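PDB 6P44: SnoaL-like domain protein, which probably catalyses the isomerisation of 3-oxo-Delta5-steroids to their conjugated Delta4 isomers, as a ketosteroid isomerase from a thermophilic mycobacterium. Local coordinates for residues Ala28-Asp32 with Arg107-Met111. The protein carries 1 engineered substitution. Residues are numbered along the deposited sequence; the frame is centred on the assembly and turned at random.
Sequences ALYAD and RIKSM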
ATOM      1  N   ALA B  28      15.561  15.569   0.561  1.00 18.98           N
ATOM      2  CA  ALA B  28      15.206  16.524   1.597  1.00 19.98           C
ATOM      3  C   ALA B  28      13.797  16.306   2.133  1.00 19.55           C
ATOM      4  O   ALA B  28      13.479  16.797   3.220  1.00 21.58           O
ATOM      5  CB  ALA B  28      15.344  17.946   1.045  1.00 21.02           C
ATOM      6  N   LEU B  29      12.944  15.598   1.395  1.00 17.18           N
ATOM      7  CA  LEU B  29      11.612  15.288   1.898  1.00 15.86           C
ATOM      8  C   LEU B  29      11.632  14.196   2.955  1.00 16.12           C
ATOM      9  O   LEU B  29      10.670  14.072   3.724  1.00 16.10           O
ATOM     10  CB  LEU B  29      10.697  14.836   0.756  1.00 15.89           C
ATOM     11  CG  LEU B  29      10.441  15.871  -0.334  1.00 17.43           C
ATOM     12  CD1 LEU B  29       9.533  15.270  -1.377  1.00 18.84           C
ATOM     13  CD2 LEU B  29       9.816  17.135   0.246  1.00 19.01           C
ATOM     14  N   TYR B  30      12.682  13.388   2.988  1.00 14.49           N
ATOM     15  CA  TYR B  30      12.755  12.255   3.893  1.00 15.04           C
ATOM     16  C   TYR B  30      13.358  12.665   5.228  1.00 16.12           C
ATOM     17  O   TYR B  30      14.191  13.571   5.307  1.00 17.48           O
ATOM     18  CB  TYR B  30      13.607  11.151   3.284  1.00 14.60           C
ATOM     19  CG  TYR B  30      12.903  10.327   2.220  1.00 13.01           C
ATOM     20  CD1 TYR B  30      12.178   9.204   2.580  1.00 12.74           C
ATOM     21  CD2 TYR B  30      12.999  10.647   0.871  1.00 14.38           C
ATOM     22  CE1 TYR B  30      11.570   8.408   1.635  1.00 13.28           C
ATOM     23  CE2 TYR B  30      12.390   9.844  -0.097  1.00 13.41           C
ATOM     24  CZ  TYR B  30      11.663   8.732   0.302  1.00 13.07           C
ATOM     25  OH  TYR B  30      11.036   7.898  -0.597  1.00 13.10           O
ATOM     26  N   ALA B  31      12.914  11.976   6.279  1.00 15.67           N
ATOM     27  CA  ALA B  31      13.471  12.121   7.614  1.00 16.00           C
ATOM     28  C   ALA B  31      14.908  11.607   7.665  1.00 16.01           C
ATOM     29  O   ALA B  31      15.341  10.806   6.832  1.00 16.55           O
ATOM     30  CB  ALA B  31      12.612  11.337   8.606  1.00 16.89           C
ATOM     31  N   ASP B  32      15.647  12.063   8.680  1.00 16.75           N
ATOM     32  CA  ASP B  32      17.050  11.673   8.811  1.00 18.34           C
ATOM     33  C   ASP B  32      17.213  10.158   8.901  1.00 19.59           C
ATOM     34  O   ASP B  32      18.194   9.605   8.387  1.00 20.96           O
ATOM     35  CB  ASP B  32      17.671  12.306  10.062  1.00 20.07           C
ATOM     36  CG  ASP B  32      17.820  13.830   9.977  1.00 23.61           C
ATOM     37  OD1 ASP B  32      17.667  14.433   8.893  1.00 25.02           O
ATOM     38  OD2 ASP B  32      18.099  14.423  11.037  1.00 26.92           O
ATOM     39  N   ARG B 107       7.948  15.106   7.516  0.62 15.82           N
ATOM     40  CA  ARG B 107       8.887  14.479   6.600  0.62 15.86           C
ATOM     41  C   ARG B 107       8.613  12.978   6.510  0.62 14.65           C
ATOM     42  O   ARG B 107       8.030  12.371   7.414  0.62 13.92           O
ATOM     43  CB  ARG B 107      10.331  14.806   6.986  0.62 17.16           C
ATOM     44  CG  ARG B 107      10.657  16.289   6.731  0.62 18.69           C
ATOM     45  CD  ARG B 107      12.131  16.616   6.916  0.62 19.50           C
ATOM     46  NE  ARG B 107      12.503  16.676   8.325  0.62 20.28           N
ATOM     47  CZ  ARG B 107      13.737  16.914   8.761  0.62 20.84           C
ATOM     48  NH1 ARG B 107      14.723  17.130   7.902  0.62 21.13           N
ATOM     49  NH2 ARG B 107      13.988  16.939  10.062  0.62 22.12           N
ATOM     50  N   ILE B 108       8.984  12.402   5.370  1.00 13.27           N
ATOM     51  CA  ILE B 108       8.681  11.005   5.064  1.00 12.57           C
ATOM     52  C   ILE B 108       9.494  10.103   5.979  1.00 12.79           C
ATOM     53  O   ILE B 108      10.725  10.149   5.973  1.00 13.52           O
ATOM     54  CB  ILE B 108       8.961  10.666   3.593  1.00 12.47           C
ATOM     55  CG1 ILE B 108       8.221  11.607   2.643  1.00 13.54           C
ATOM     56  CG2 ILE B 108       8.569   9.217   3.330  1.00 12.65           C
ATOM     57  CD1 ILE B 108       8.774  11.540   1.221  1.00 14.01           C
ATOM     58  N   LYS B 109       8.802   9.289   6.777  0.74 12.48           N
ATOM     59  CA  LYS B 109       9.445   8.297   7.640  0.74 13.31           C
ATOM     60  C   LYS B 109       9.756   7.001   6.890  0.74 12.96           C
ATOM     61  O   LYS B 109      10.814   6.398   7.102  0.74 13.68           O
ATOM     62  CB  LYS B 109       8.520   8.003   8.830  0.74 15.94           C
ATOM     63  CG  LYS B 109       8.974   6.877   9.768  0.74 20.19           C
ATOM     64  CD  LYS B 109       7.899   6.607  10.829  0.74 23.62           C
ATOM     65  CE  LYS B 109       8.321   5.518  11.809  0.74 27.23           C
ATOM     66  NZ  LYS B 109       7.394   5.401  12.979  0.74 29.61           N
ATOM     67  N   SER B 110       8.846   6.552   6.029  1.00 12.73           N
ATOM     68  CA  SER B 110       9.050   5.322   5.285  1.00 12.84           C
ATOM     69  C   SER B 110       8.382   5.426   3.925  1.00 11.82           C
ATOM     70  O   SER B 110       7.345   6.073   3.769  1.00 12.17           O
ATOM     71  CB  SER B 110       8.512   4.103   6.044  1.00 13.08           C
ATOM     72  OG  SER B 110       7.104   4.081   6.111  1.00 14.53           O
ATOM     73  N   MET B 111       8.979   4.753   2.944  1.00 11.29           N
ATOM     74  CA  MET B 111       8.353   4.560   1.643  1.00 11.51           C
ATOM     75  C   MET B 111       8.501   3.098   1.250  1.00 10.34           C
ATOM     76  O   MET B 111       9.552   2.481   1.478  1.00 11.39           O
ATOM     77  CB  MET B 111       8.998   5.452   0.579  1.00 12.02           C
ATOM     78  CG  MET B 111       8.364   5.350  -0.799  1.00 12.57           C
ATOM     79  SD  MET B 111       9.053   3.998  -1.807  1.00 12.16           S
ATOM     80  CE  MET B 111      10.273   4.913  -2.732  1.00 13.71           C
TER
HETATM   81  O   HOH W   1      15.106  17.793   5.108  1.00 25.11           O
HETATM   82  O   HOH W   2      17.414  17.119   9.075  1.00 25.47           O
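Two backbone hydrogen bonds join Leu29 and Ala31 to Ile108, one on each side of the parallel bridge between Tyr30 and Ile108. Ile108 N donates to Leu29 O (2.9 Å, 168° at the hydrogen), and Ala31 N donates almost straight to Ile108 O over 2.9 Å. The bridge sets the side chains of Tyr30 and Ile108 on the same face of the sheet, where apolar contacts take over. Ile108 CD1 sits over the centre of the Tyr30 ring, 4.0 Å from its centroid and 6° off the normal, a CH-pi contact. CG2, the branch anti to the backbone N, reaches Tyr30 CE1 at 3.5 Å, while CD1 also packs on Leu29 CB. At the far end of the ring Met111 CB meets the edge, 3.4 Å from Tyr30 OH; this hydroxyl is hydrogen-bonded to Tyr55. Tyr14 of helix 4-20 packs on Leu29, Tyr30 and Met111.

Polar contacts between Arg107 and residues 28-32 run through two waters. Arg107 lays its CB beside Leu29 O, and a bend at chi3 (-76°) carries the guanidinium on towards Asp32. In the conformer described, one of two, NH1 donates in the guanidinium plane to two waters: one in turn donates to Ala28 O, the other to Asp32 OD1. Asp32 OD1 lies off that plane, 4.1 Å from Arg107 NH1, so no N-H is aimed at it and the direct attraction is electrostatic. Their salt bridges go elsewhere, Asp32 to Arg48 and Arg107 to Asp105.

The short strand 30-31, following helix 23-29, thus docks at the start of strand 108-121, beside the classic beta bulge of Lys109 and Ser110 opposite Thr101. This belongs to the curved-sheet, NTF2-like cone of SnoaL-like proteins, whose pocket here holds 3,4-dinitrophenol against Met111.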